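Local coordinates for protein thioredoxin reductase (Streptomyces clavuligerus, PDB 4NTD) that uses bound FAD to form disulfide bonds in sulfur-containing natural products, probably that of holomycin, at residues A117-V122 with A129-R134; S171-G176 with R250-V255; D197-R202 with P221-T226. One frame throughout, in Å; residues are numbered along the deposited sequence.

Following the chain from the N terminus, interaction 1 comes first: 117-122 meets 129-134 across a short turn, closing a beta hairpin beside the FAD-binding parallel sheet. It is complete before the other two begin. Interaction 2 then closes a long loop by bringing 171-176 together with 250-255, and interaction 3, pairing 197-202 with 221-226, falls wholly within that loop. Both belong to the second parallel sheet, where strands 175-178 and 198-201 are neighbours, and they touch directly through a salt bridge between Arg-250 and Asp-197. Interaction 1 lies on the opposite side of the chain's centre, with its own centre about 48 Å from that of interaction 2.

Interaction 1. Residues A117-V122 with A129-R134; sequences APRFTV and ALSTRR
Phe-120 and Thr-132 exchange backbone hydrogen bonds in both directions, as do Val-122 and Leu-130; the Phe-120 N to Thr-132 O bond is 2.8 Å. Thr-121 and Ser-131 form the non-hydrogen-bonded pair between them.

Among the polar side chains, Arg-119 has CG anti to the backbone N (chi1 170°), 3.6 Å from Thr-132 O. Its NH1 gives a hydrogen bond of 2.8 Å to Ser-131 OG, close to the guanidinium plane, while one face of the group lies over Thr-132 C and Arg-133 N. A water joins Ser-131 OG to Thr-121 OG1, itself bonded to Glu-112. An alanine in place of Arg-119 would probably leave Ser-131 OG without its arginine partner, with the bridging water still beside it, and uncover the backbone at Thr-132 and Arg-133. Arg-134 folds back so that NH1 reaches Arg-133 O at 2.9 Å, from well above the carbonyl plane, and Pro-118 CG sits 4.0 Å above one face of this guanidinium, toward its rim. A second water donates to Pro-118 O and accepts from Arg-133 NE at 3.1 Å. Arg-133 and Arg-134 both have salt bridges to Glu-326 of helix 305-338, and Arg-134 NH2 also bonds Gln-322.

The Phe-120 ring edge, through CE2, approaches Arg-133 O, a carbonyl oxygen, at 3.5 Å. Apolar packing lies on the face of Phe-120, Val-122, Leu-130 and Thr-132: Val-122 CB is 4.2 Å from Leu-130 CD1, and Val-122 CG2 meets Thr-132 CG2. Ile-31 and Val-34 of strand 31-36 pack on Val-122, Leu-130 and Thr-132, while Phe-120 lies on Val-109 of strand 106-112.

This is a beta hairpin, two strands of a three-stranded antiparallel sheet; at Arg-133 the chain turns a corner into strand 134-137 of the FAD-binding Rossmann-type sheet.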
ATOM      1  N   ALA A 117     -16.585  20.089  11.276  1.00 44.41           N
ATOM      2  CA  ALA A 117     -15.973  19.696  12.545  1.00 40.60           C
ATOM      3  C   ALA A 117     -16.607  18.398  13.043  1.00 32.10           C
ATOM      4  O   ALA A 117     -17.295  18.391  14.067  1.00 34.78           O
ATOM      5  CB  ALA A 117     -16.123  20.804  13.576  1.00 43.03           C
ATOM      6  N   PRO A 118     -16.381  17.290  12.312  1.00 30.33           N
ATOM      7  CA  PRO A 118     -16.999  16.016  12.690  1.00 27.86           C
ATOM      8  C   PRO A 118     -16.566  15.504  14.062  1.00 24.77           C
ATOM      9  O   PRO A 118     -15.454  15.777  14.511  1.00 24.46           O
ATOM     10  CB  PRO A 118     -16.528  15.037  11.604  1.00 31.98           C
ATOM     11  CG  PRO A 118     -15.938  15.856  10.516  1.00 32.35           C
ATOM     12  CD  PRO A 118     -15.554  17.179  11.095  1.00 31.72           C
ATOM     13  N   ARG A 119     -17.467  14.774  14.709  1.00 23.47           N
ATOM     14  CA  ARG A 119     -17.175  14.041  15.936  1.00 23.18           C
ATOM     15  C   ARG A 119     -17.993  12.754  15.883  1.00 21.71           C
ATOM     16  O   ARG A 119     -19.019  12.700  15.200  1.00 23.58           O
ATOM     17  CB  ARG A 119     -17.534  14.884  17.164  1.00 32.41           C
ATOM     18  CG  ARG A 119     -17.489  14.138  18.494  1.00 40.57           C
ATOM     19  CD  ARG A 119     -17.319  15.091  19.669  1.00 50.25           C
ATOM     20  NE  ARG A 119     -16.038  15.796  19.606  1.00 51.67           N
ATOM     21  CZ  ARG A 119     -14.884  15.357  20.111  1.00 42.89           C
ATOM     22  NH1 ARG A 119     -14.799  14.194  20.756  1.00 39.03           N
ATOM     23  NH2 ARG A 119     -13.791  16.101  19.974  1.00 41.52           N
ATOM     24  N   PHE A 120     -17.525  11.716  16.573  1.00 20.81           N
ATOM     25  CA  PHE A 120     -18.196  10.417  16.566  1.00 20.19           C
ATOM     26  C   PHE A 120     -18.251   9.798  17.953  1.00 20.03           C
ATOM     27  O   PHE A 120     -17.348   9.995  18.765  1.00 20.89           O
ATOM     28  CB  PHE A 120     -17.476   9.450  15.620  1.00 20.30           C
ATOM     29  CG  PHE A 120     -17.337   9.972  14.221  1.00 20.13           C
ATOM     30  CD1 PHE A 120     -18.285   9.668  13.258  1.00 21.36           C
ATOM     31  CD2 PHE A 120     -16.266  10.783  13.874  1.00 20.35           C
ATOM     32  CE1 PHE A 120     -18.166  10.155  11.969  1.00 21.24           C
ATOM     33  CE2 PHE A 120     -16.143  11.279  12.589  1.00 21.03           C
ATOM     34  CZ  PHE A 120     -17.093  10.963  11.635  1.00 21.35           C
ATOM     35  N   THR A 121     -19.323   9.054  18.214  1.00 20.63           N
ATOM     36  CA  THR A 121     -19.410   8.196  19.387  1.00 21.22           C
ATOM     37  C   THR A 121     -19.262   6.753  18.927  1.00 20.77           C
ATOM     38  O   THR A 121     -20.038   6.281  18.095  1.00 22.09           O
ATOM     39  CB  THR A 121     -20.749   8.368  20.129  1.00 23.62           C
ATOM     40  OG1 THR A 121     -20.903   9.734  20.531  1.00 25.76           O
ATOM     41  CG2 THR A 121     -20.798   7.478  21.369  1.00 24.72           C
ATOM     42  N   VAL A 122     -18.255   6.068  19.464  1.00 20.00           N
ATOM     43  CA  VAL A 122     -17.992   4.666  19.152  1.00 19.73           C
ATOM     44  C   VAL A 122     -18.445   3.834  20.349  1.00 20.37           C
ATOM     45  O   VAL A 122     -18.009   4.085  21.471  1.00 21.36           O
ATOM     46  CB  VAL A 122     -16.493   4.434  18.876  1.00 20.35           C
ATOM     47  CG1 VAL A 122     -16.204   2.958  18.633  1.00 20.24           C
ATOM     48  CG2 VAL A 122     -16.043   5.269  17.685  1.00 20.84           C
ATOM     49  N   ALA A 129     -18.283   3.158  25.728  1.00 21.26           N
ATOM     50  CA  ALA A 129     -18.331   4.116  24.624  1.00 21.86           C
ATOM     51  C   ALA A 129     -17.167   5.101  24.686  1.00 22.27           C
ATOM     52  O   ALA A 129     -16.660   5.409  25.769  1.00 23.34           O
ATOM     53  CB  ALA A 129     -19.655   4.868  24.626  1.00 25.28           C
ATOM     54  N   LEU A 130     -16.755   5.577  23.511  1.00 22.29           N
ATOM     55  CA  LEU A 130     -15.689   6.570  23.362  1.00 22.76           C
ATOM     56  C   LEU A 130     -16.158   7.687  22.437  1.00 21.79           C
ATOM     57  O   LEU A 130     -16.878   7.429  21.473  1.00 21.88           O
ATOM     58  CB  LEU A 130     -14.447   5.957  22.713  1.00 28.28           C
ATOM     59  CG  LEU A 130     -13.871   4.630  23.201  1.00 31.35           C
ATOM     60  CD1 LEU A 130     -14.527   3.450  22.499  1.00 33.23           C
ATOM     61  CD2 LEU A 130     -12.370   4.623  22.952  1.00 37.63           C
ATOM     62  N   SER A 131     -15.720   8.913  22.718  1.00 20.25           N
ATOM     63  CA  SER A 131     -15.926  10.048  21.820  1.00 19.51           C
ATOM     64  C   SER A 131     -14.617  10.341  21.091  1.00 18.77           C
ATOM     65  O   SER A 131     -13.556  10.337  21.707  1.00 19.94           O
ATOM     66  CB  SER A 131     -16.373  11.276  22.610  1.00 25.21           C
ATOM     67  OG  SER A 131     -16.668  12.359  21.747  1.00 30.38           O
ATOM     68  N   THR A 132     -14.697  10.595  19.785  1.00 19.26           N
ATOM     69  CA  THR A 132     -13.503  10.799  18.958  1.00 18.93           C
ATOM     70  C   THR A 132     -13.744  11.788  17.816  1.00 18.33           C
ATOM     71  O   THR A 132     -14.875  11.961  17.360  1.00 19.67           O
ATOM     72  CB  THR A 132     -12.995   9.454  18.386  1.00 18.28           C
ATOM     73  OG1 THR A 132     -11.774   9.656  17.661  1.00 18.56           O
ATOM     74  CG2 THR A 132     -14.033   8.806  17.470  1.00 19.08           C
ATOM     75  N   ARG A 133     -12.674  12.430  17.353  1.00 18.42           N
ATOM     76  CA  ARG A 133     -12.771  13.372  16.235  1.00 18.33           C
ATOM     77  C   ARG A 133     -12.909  12.655  14.891  1.00 17.86           C
ATOM     78  O   ARG A 133     -13.596  13.149  13.995  1.00 18.05           O
ATOM     79  CB  ARG A 133     -11.556  14.307  16.202  1.00 19.45           C
ATOM     80  CG  ARG A 133     -11.417  15.175  17.441  1.00 21.77           C
ATOM     81  CD  ARG A 133     -10.184  16.061  17.370  1.00 24.91           C
ATOM     82  NE  ARG A 133     -10.344  17.154  16.416  1.00 26.42           N
ATOM     83  CZ  ARG A 133      -9.378  18.006  16.071  1.00 27.90           C
ATOM     84  NH1 ARG A 133      -8.157  17.898  16.584  1.00 28.80           N
ATOM     85  NH2 ARG A 133      -9.633  18.967  15.193  1.00 30.51           N
ATOM     86  N   ARG A 134     -12.256  11.501  14.759  1.00 17.53           N
ATOM     87  CA  ARG A 134     -12.200  10.763  13.494  1.00 16.71           C
ATOM     88  C   ARG A 134     -12.279   9.256  13.722  1.00 17.08           C
ATOM     89  O   ARG A 134     -11.998   8.768  14.820  1.00 17.17           O
ATOM     90  CB  ARG A 134     -10.899  11.086  12.757  1.00 17.69           C
ATOM     91  CG  ARG A 134     -10.707  12.549  12.387  1.00 18.57           C
ATOM     92  CD  ARG A 134     -11.693  12.991  11.322  1.00 19.02           C
ATOM     93  NE  ARG A 134     -11.410  14.339  10.833  1.00 20.84           N
ATOM     94  CZ  ARG A 134     -11.805  15.472  11.415  1.00 20.53           C
ATOM     95  NH1 ARG A 134     -12.515  15.462  12.541  1.00 21.11           N
ATOM     96  NH2 ARG A 134     -11.477  16.636  10.864  1.00 23.58           N
TER
HETATM   97  O   HOH W   1     -13.191  17.281  15.263  1.00 30.31           O
HETATM   98  O   HOH W   2     -19.250  11.806  21.543  1.00 46.40           O

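Interaction 2. Residues S171-G176 with R250-V255; sequences SDQPLG and RSTVFV
Arg-250 NH1 gives a hydrogen bond of 2.9 Å to Leu-175 O and makes a salt bridge of 2.8 Å with Asp-197 OD1. Leu-175 O lies in the guanidinium plane, although NH1 itself stands well above the plane of that carbonyl. Pro-174 CB rests on one face of the same guanidinium, 3.5 Å above its centre, covering that side of the group while two bonds hold NH1. The bend at chi2 (-75°) brings Arg-250 CD to 3.6 Å from Gly-176 N, and a further bend at chi3 precedes the guanidinium, which lies against Pro-174. A CB on Gly-176 would crowd Arg-250 CG and Val-253 CG2.

Beyond the arginine the backbones pair as parallel strands: Gly-176 N bonds Thr-252 O, and Phe-254 N bonds Gly-176 O at 2.7 Å. Strand 252-254 lies between 159-160 and 175-178 in the parallel sheet of the second Rossmann-type domain, which in thioredoxin reductases binds the pyridine nucleotide. On one face Leu-175 CD2 runs beside Thr-252 CB at 3.9 Å, both side chains pointing the same way. Leu-175 CD1 meets Phe-254 CE2 at 4.3 Å, and the Phe-254 side chain packs on Leu-160, near the glutathione-binding His-161 and Cys-162.

Before the strand starts, Ser-251 N bonds Pro-174 O. Ser-251 OG donates to a lone pair of Gln-173 OE1, in the plane of the amide, at 2.8 Å.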
ATOM      1  N   SER A 171       3.531 -25.394  -5.843  1.00 19.40           N
ATOM      2  CA  SER A 171       3.978 -25.445  -7.236  1.00 19.58           C
ATOM      3  C   SER A 171       4.059 -26.879  -7.750  1.00 19.02           C
ATOM      4  O   SER A 171       4.591 -27.755  -7.070  1.00 20.30           O
ATOM      5  CB  SER A 171       5.358 -24.793  -7.385  1.00 21.74           C
ATOM      6  OG  SER A 171       5.309 -23.397  -7.151  1.00 23.09           O
ATOM      7  N   ASP A 172       3.514 -27.103  -8.946  1.00 19.48           N
ATOM      8  CA  ASP A 172       3.593 -28.393  -9.646  1.00 20.36           C
ATOM      9  C   ASP A 172       2.856 -29.557  -8.968  1.00 21.31           C
ATOM     10  O   ASP A 172       3.000 -30.705  -9.395  1.00 24.04           O
ATOM     11  CB  ASP A 172       5.059 -28.789  -9.893  1.00 23.06           C
ATOM     12  CG  ASP A 172       5.846 -27.707 -10.606  1.00 25.10           C
ATOM     13  OD1 ASP A 172       5.348 -27.170 -11.616  1.00 25.42           O
ATOM     14  OD2 ASP A 172       6.970 -27.391 -10.159  1.00 30.58           O
ATOM     15  N   GLN A 173       2.065 -29.277  -7.934  1.00 20.49           N
ATOM     16  CA  GLN A 173       1.322 -30.330  -7.242  1.00 21.20           C
ATOM     17  C   GLN A 173      -0.039 -30.559  -7.904  1.00 20.62           C
ATOM     18  O   GLN A 173      -0.489 -29.730  -8.695  1.00 19.94           O
ATOM     19  CB  GLN A 173       1.135 -29.982  -5.766  1.00 23.31           C
ATOM     20  CG  GLN A 173       2.438 -29.918  -4.984  1.00 25.94           C
ATOM     21  CD  GLN A 173       2.228 -29.716  -3.495  1.00 31.97           C
ATOM     22  OE1 GLN A 173       1.156 -30.002  -2.958  1.00 34.61           O
ATOM     23  NE2 GLN A 173       3.261 -29.225  -2.815  1.00 35.03           N
ATOM     24  N   PRO A 174      -0.697 -31.693  -7.591  1.00 19.71           N
ATOM     25  CA  PRO A 174      -2.047 -31.922  -8.111  1.00 18.91           C
ATOM     26  C   PRO A 174      -3.079 -31.050  -7.393  1.00 18.09           C
ATOM     27  O   PRO A 174      -3.448 -31.331  -6.248  1.00 19.58           O
ATOM     28  CB  PRO A 174      -2.290 -33.421  -7.849  1.00 20.87           C
ATOM     29  CG  PRO A 174      -0.963 -33.992  -7.477  1.00 23.20           C
ATOM     30  CD  PRO A 174      -0.186 -32.870  -6.868  1.00 22.09           C
ATOM     31  N   LEU A 175      -3.525 -29.994  -8.071  1.00 17.16           N
ATOM     32  CA  LEU A 175      -4.440 -29.014  -7.490  1.00 17.35           C
ATOM     33  C   LEU A 175      -5.863 -29.235  -7.984  1.00 17.75           C
ATOM     34  O   LEU A 175      -6.076 -29.603  -9.140  1.00 18.01           O
ATOM     35  CB  LEU A 175      -4.006 -27.592  -7.853  1.00 17.54           C
ATOM     36  CG  LEU A 175      -2.527 -27.243  -7.685  1.00 17.93           C
ATOM     37  CD1 LEU A 175      -2.296 -25.780  -8.030  1.00 18.23           C
ATOM     38  CD2 LEU A 175      -2.040 -27.548  -6.276  1.00 18.65           C
ATOM     39  N   GLY A 176      -6.832 -29.006  -7.104  1.00 18.66           N
ATOM     40  CA  GLY A 176      -8.244 -29.060  -7.472  1.00 18.56           C
ATOM     41  C   GLY A 176      -8.925 -27.727  -7.230  1.00 18.11           C
ATOM     42  O   GLY A 176      -8.476 -26.936  -6.398  1.00 19.05           O
ATOM     43  N   ARG A 250      -5.992 -35.483  -4.856  1.00 20.39           N
ATOM     44  CA  ARG A 250      -5.431 -34.135  -4.976  1.00 20.00           C
ATOM     45  C   ARG A 250      -4.652 -33.858  -3.690  1.00 21.17           C
ATOM     46  O   ARG A 250      -4.985 -34.405  -2.639  1.00 23.17           O
ATOM     47  CB  ARG A 250      -6.540 -33.082  -5.111  1.00 20.27           C
ATOM     48  CG  ARG A 250      -7.387 -33.129  -6.380  1.00 19.89           C
ATOM     49  CD  ARG A 250      -6.662 -32.587  -7.607  1.00 20.32           C
ATOM     50  NE  ARG A 250      -6.048 -33.637  -8.415  1.00 19.66           N
ATOM     51  CZ  ARG A 250      -5.392 -33.437  -9.556  1.00 19.20           C
ATOM     52  NH1 ARG A 250      -5.240 -32.210 -10.052  1.00 19.37           N
ATOM     53  NH2 ARG A 250      -4.879 -34.475 -10.208  1.00 20.06           N
ATOM     54  N   SER A 251      -3.626 -33.015  -3.762  1.00 20.94           N
ATOM     55  CA  SER A 251      -2.879 -32.613  -2.562  1.00 21.85           C
ATOM     56  C   SER A 251      -3.443 -31.327  -1.952  1.00 20.52           C
ATOM     57  O   SER A 251      -3.356 -31.117  -0.739  1.00 20.65           O
ATOM     58  CB  SER A 251      -1.397 -32.421  -2.890  1.00 25.17           C
ATOM     59  OG  SER A 251      -1.196 -31.247  -3.655  1.00 26.78           O
ATOM     60  N   THR A 252      -4.003 -30.470  -2.802  1.00 20.04           N
ATOM     61  CA  THR A 252      -4.501 -29.159  -2.395  1.00 18.80           C
ATOM     62  C   THR A 252      -5.745 -28.815  -3.208  1.00 18.58           C
ATOM     63  O   THR A 252      -5.788 -29.065  -4.413  1.00 19.82           O
ATOM     64  CB  THR A 252      -3.436 -28.069  -2.638  1.00 20.69           C
ATOM     65  OG1 THR A 252      -2.159 -28.527  -2.179  1.00 25.41           O
ATOM     66  CG2 THR A 252      -3.798 -26.776  -1.920  1.00 22.21           C
ATOM     67  N   VAL A 253      -6.755 -28.250  -2.548  1.00 17.93           N
ATOM     68  CA  VAL A 253      -7.990 -27.844  -3.217  1.00 17.93           C
ATOM     69  C   VAL A 253      -8.247 -26.361  -2.961  1.00 17.73           C
ATOM     70  O   VAL A 253      -8.049 -25.870  -1.848  1.00 18.35           O
ATOM     71  CB  VAL A 253      -9.190 -28.705  -2.759  1.00 19.04           C
ATOM     72  CG1 VAL A 253     -10.505 -28.151  -3.290  1.00 19.39           C
ATOM     73  CG2 VAL A 253      -9.011 -30.143  -3.227  1.00 19.91           C
ATOM     74  N   PHE A 254      -8.666 -25.656  -4.008  1.00 17.97           N
ATOM     75  CA  PHE A 254      -8.960 -24.232  -3.930  1.00 18.14           C
ATOM     76  C   PHE A 254     -10.447 -23.956  -4.134  1.00 19.67           C
ATOM     77  O   PHE A 254     -11.139 -24.681  -4.854  1.00 19.14           O
ATOM     78  CB  PHE A 254      -8.149 -23.456  -4.973  1.00 17.88           C
ATOM     79  CG  PHE A 254      -6.687 -23.338  -4.642  1.00 17.69           C
ATOM     80  CD1 PHE A 254      -6.178 -22.169  -4.091  1.00 18.45           C
ATOM     81  CD2 PHE A 254      -5.817 -24.391  -4.889  1.00 18.27           C
ATOM     82  CE1 PHE A 254      -4.830 -22.054  -3.790  1.00 18.64           C
ATOM     83  CE2 PHE A 254      -4.470 -24.283  -4.587  1.00 18.69           C
ATOM     84  CZ  PHE A 254      -3.975 -23.114  -4.038  1.00 19.08           C
ATOM     85  N   VAL A 255     -10.925 -22.901  -3.483  1.00 18.72           N
ATOM     86  CA  VAL A 255     -12.277 -22.391  -3.683  1.00 19.41           C
ATOM     87  C   VAL A 255     -12.222 -20.876  -3.826  1.00 18.40           C
ATOM     88  O   VAL A 255     -11.243 -20.246  -3.423  1.00 19.11           O
ATOM     89  CB  VAL A 255     -13.218 -22.757  -2.511  1.00 21.08           C
ATOM     90  CG1 VAL A 255     -13.340 -24.265  -2.377  1.00 23.19           C
ATOM     91  CG2 VAL A 255     -12.738 -22.146  -1.197  1.00 20.98           C
TER

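Interaction 3. Residues D197-R202 with P221-T226; sequences DVVLFR and PVIEGT
Ile-223 reaches across to Val-199 and Phe-201 along its CG1 branch. CB stands 4.2 Å from Leu-200 O. CG1, anti to the carbonyl carbon (chi1 -63°), comes to 3.7 Å from Val-199 CG1. The tip, CD1, continues the extended chain (chi2 -179°) and touches the same Val-199 CG1 at 3.6 Å, while meeting Phe-201 CE1 obliquely at 4.2 Å. Val-199 CG1 in turn sits over one face of the Phe-201 ring, toward its rim, so the three side chains pack as one apolar cluster, continued by Val-248 and, beside Ile-223, Leu-242.

The backbones beneath are joined by three hydrogen bonds in parallel register: Leu-200 N to Pro-221 O, Ile-223 N to Leu-200 O at 2.9 Å, and Arg-202 N to Ile-223 O. Leu-200 and Val-222 share the other face, under Leu-215 of helix 209-217; Val-222 CG1 also meets Arg-202 CB at 3.8 Å. Arg-202 and Glu-224 form a salt bridge, but both have alternate conformers and its exact geometry is doubtful.

Strand 198-201, helix 209-217 and edge strand 222-223 make a beta-alpha-beta crossover, the repeating step of a Rossmann-type parallel sheet.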
ATOM      1  N   ASP A 197      -1.025 -29.543 -13.426  1.00 18.61           N
ATOM      2  CA  ASP A 197      -2.005 -30.530 -12.971  1.00 18.16           C
ATOM      3  C   ASP A 197      -3.081 -29.826 -12.136  1.00 17.83           C
ATOM      4  O   ASP A 197      -2.992 -29.762 -10.907  1.00 18.63           O
ATOM      5  CB  ASP A 197      -1.287 -31.617 -12.157  1.00 19.93           C
ATOM      6  CG  ASP A 197      -2.174 -32.813 -11.831  1.00 19.83           C
ATOM      7  OD1 ASP A 197      -3.388 -32.792 -12.124  1.00 20.38           O
ATOM      8  OD2 ASP A 197      -1.638 -33.792 -11.274  1.00 22.57           O
ATOM      9  N   VAL A 198      -4.083 -29.286 -12.827  1.00 17.04           N
ATOM     10  CA  VAL A 198      -5.196 -28.572 -12.201  1.00 17.32           C
ATOM     11  C   VAL A 198      -6.508 -29.143 -12.732  1.00 17.92           C
ATOM     12  O   VAL A 198      -6.707 -29.208 -13.942  1.00 17.99           O
ATOM     13  CB  VAL A 198      -5.145 -27.060 -12.505  1.00 17.79           C
ATOM     14  CG1 VAL A 198      -6.310 -26.334 -11.843  1.00 19.58           C
ATOM     15  CG2 VAL A 198      -3.821 -26.467 -12.043  1.00 18.23           C
ATOM     16  N   VAL A 199      -7.395 -29.550 -11.824  1.00 17.41           N
ATOM     17  CA  VAL A 199      -8.693 -30.116 -12.186  1.00 18.41           C
ATOM     18  C   VAL A 199      -9.825 -29.264 -11.616  1.00 18.11           C
ATOM     19  O   VAL A 199      -9.777 -28.861 -10.452  1.00 19.05           O
ATOM     20  CB  VAL A 199      -8.827 -31.560 -11.653  1.00 21.09           C
ATOM     21  CG1 VAL A 199     -10.262 -32.061 -11.759  1.00 24.54           C
ATOM     22  CG2 VAL A 199      -7.884 -32.485 -12.405  1.00 21.97           C
ATOM     23  N   LEU A 200     -10.841 -29.004 -12.438  1.00 17.85           N
ATOM     24  CA  LEU A 200     -12.060 -28.341 -11.984  1.00 18.23           C
ATOM     25  C   LEU A 200     -13.131 -29.385 -11.702  1.00 17.76           C
ATOM     26  O   LEU A 200     -13.509 -30.147 -12.591  1.00 18.94           O
ATOM     27  CB  LEU A 200     -12.571 -27.345 -13.030  1.00 19.43           C
ATOM     28  CG  LEU A 200     -13.911 -26.654 -12.730  1.00 19.31           C
ATOM     29  CD1 LEU A 200     -13.824 -25.800 -11.474  1.00 19.75           C
ATOM     30  CD2 LEU A 200     -14.370 -25.815 -13.911  1.00 20.86           C
ATOM     31  N   PHE A 201     -13.610 -29.416 -10.462  1.00 16.95           N
ATOM     32  CA  PHE A 201     -14.767 -30.224 -10.097  1.00 18.10           C
ATOM     33  C   PHE A 201     -15.995 -29.354 -10.347  1.00 19.21           C
ATOM     34  O   PHE A 201     -16.287 -28.450  -9.564  1.00 20.23           O
ATOM     35  CB  PHE A 201     -14.657 -30.673  -8.639  1.00 18.89           C
ATOM     36  CG  PHE A 201     -13.465 -31.551  -8.377  1.00 19.45           C
ATOM     37  CD1 PHE A 201     -13.546 -32.925  -8.562  1.00 21.00           C
ATOM     38  CD2 PHE A 201     -12.251 -31.005  -7.976  1.00 20.05           C
ATOM     39  CE1 PHE A 201     -12.449 -33.738  -8.336  1.00 21.81           C
ATOM     40  CE2 PHE A 201     -11.150 -31.814  -7.750  1.00 21.75           C
ATOM     41  CZ  PHE A 201     -11.248 -33.184  -7.930  1.00 22.34           C
ATOM     42  N   ARG A 202     -16.709 -29.609 -11.442  0.50 19.61           N
ATOM     43  CA  ARG A 202     -17.777 -28.702 -11.879  0.50 21.02           C
ATOM     44  C   ARG A 202     -18.871 -28.498 -10.833  0.50 21.58           C
ATOM     45  O   ARG A 202     -19.382 -27.387 -10.694  0.50 21.64           O
ATOM     46  CB  ARG A 202     -18.411 -29.158 -13.195  0.50 21.23           C
ATOM     47  CG  ARG A 202     -19.395 -28.139 -13.754  0.50 23.04           C
ATOM     48  CD  ARG A 202     -19.880 -28.501 -15.148  0.50 23.78           C
ATOM     49  NE  ARG A 202     -20.874 -29.569 -15.142  0.50 24.72           N
ATOM     50  CZ  ARG A 202     -22.187 -29.369 -15.116  0.50 26.78           C
ATOM     51  NH1 ARG A 202     -22.676 -28.136 -15.085  0.50 26.35           N
ATOM     52  NH2 ARG A 202     -23.015 -30.405 -15.118  0.50 28.64           N
ATOM     53  N   PRO A 221      -8.708 -30.445 -16.880  1.00 18.10           N
ATOM     54  CA  PRO A 221      -9.852 -31.351 -16.952  1.00 18.56           C
ATOM     55  C   PRO A 221     -11.033 -30.879 -16.108  1.00 18.53           C
ATOM     56  O   PRO A 221     -10.833 -30.284 -15.046  1.00 19.27           O
ATOM     57  CB  PRO A 221      -9.301 -32.669 -16.397  1.00 19.85           C
ATOM     58  CG  PRO A 221      -7.836 -32.599 -16.633  1.00 20.37           C
ATOM     59  CD  PRO A 221      -7.476 -31.150 -16.482  1.00 19.27           C
ATOM     60  N   VAL A 222     -12.247 -31.133 -16.591  1.00 18.30           N
ATOM     61  CA  VAL A 222     -13.457 -30.835 -15.836  1.00 18.71           C
ATOM     62  C   VAL A 222     -14.130 -32.153 -15.478  1.00 18.62           C
ATOM     63  O   VAL A 222     -14.580 -32.885 -16.357  1.00 20.35           O
ATOM     64  CB  VAL A 222     -14.441 -29.952 -16.627  1.00 18.82           C
ATOM     65  CG1 VAL A 222     -15.629 -29.557 -15.756  1.00 20.77           C
ATOM     66  CG2 VAL A 222     -13.743 -28.709 -17.160  1.00 18.95           C
ATOM     67  N   ILE A 223     -14.181 -32.448 -14.183  1.00 16.17           N
ATOM     68  CA  ILE A 223     -14.791 -33.676 -13.694  1.00 20.52           C
ATOM     69  C   ILE A 223     -16.215 -33.366 -13.242  1.00 20.98           C
ATOM     70  O   ILE A 223     -16.437 -32.462 -12.435  1.00 21.20           O
ATOM     71  CB  ILE A 223     -13.945 -34.299 -12.563  1.00 25.54           C
ATOM     72  CG1 ILE A 223     -12.567 -34.677 -13.128  1.00 30.55           C
ATOM     73  CG2 ILE A 223     -14.647 -35.513 -11.963  1.00 26.40           C
ATOM     74  CD1 ILE A 223     -11.623 -35.327 -12.144  1.00 35.85           C
ATOM     75  N   GLU A 224     -17.175 -34.114 -13.786  1.00 20.90           N
ATOM     76  CA  GLU A 224     -18.605 -33.941 -13.501  0.50 21.91           C
ATOM     77  C   GLU A 224     -18.994 -34.656 -12.219  1.00 24.38           C
ATOM     78  O   GLU A 224     -18.401 -35.680 -11.880  1.00 26.32           O
ATOM     79  CB  GLU A 224     -19.453 -34.530 -14.635  0.50 23.34           C
ATOM     80  CG  GLU A 224     -19.480 -33.704 -15.906  0.50 24.21           C
ATOM     81  CD  GLU A 224     -20.196 -32.383 -15.720  0.50 25.29           C
ATOM     82  OE1 GLU A 224     -21.307 -32.384 -15.151  0.50 26.52           O
ATOM     83  OE2 GLU A 224     -19.651 -31.346 -16.145  0.50 25.57           O
ATOM     84  N   GLY A 225     -20.005 -34.132 -11.529  1.00 24.35           N
ATOM     85  CA  GLY A 225     -20.564 -34.779 -10.344  1.00 27.66           C
ATOM     86  C   GLY A 225     -20.623 -33.875  -9.130  1.00 27.77           C
ATOM     87  O   GLY A 225     -19.812 -32.965  -8.976  1.00 28.23           O
ATOM     88  N   THR A 226     -21.595 -34.135  -8.261  1.00 29.60           N
ATOM     89  CA  THR A 226     -21.708 -33.430  -6.992  1.00 27.82           C
ATOM     90  C   THR A 226     -20.575 -33.878  -6.062  1.00 27.89           C
ATOM     91  O   THR A 226     -20.389 -35.069  -5.833  1.00 28.61           O
ATOM     92  CB  THR A 226     -23.073 -33.702  -6.324  1.00 30.57           C
ATOM     93  OG1 THR A 226     -24.127 -33.340  -7.226  1.00 32.77           O
ATOM     94  CG2 THR A 226     -23.225 -32.913  -5.026  1.00 33.29           C
TER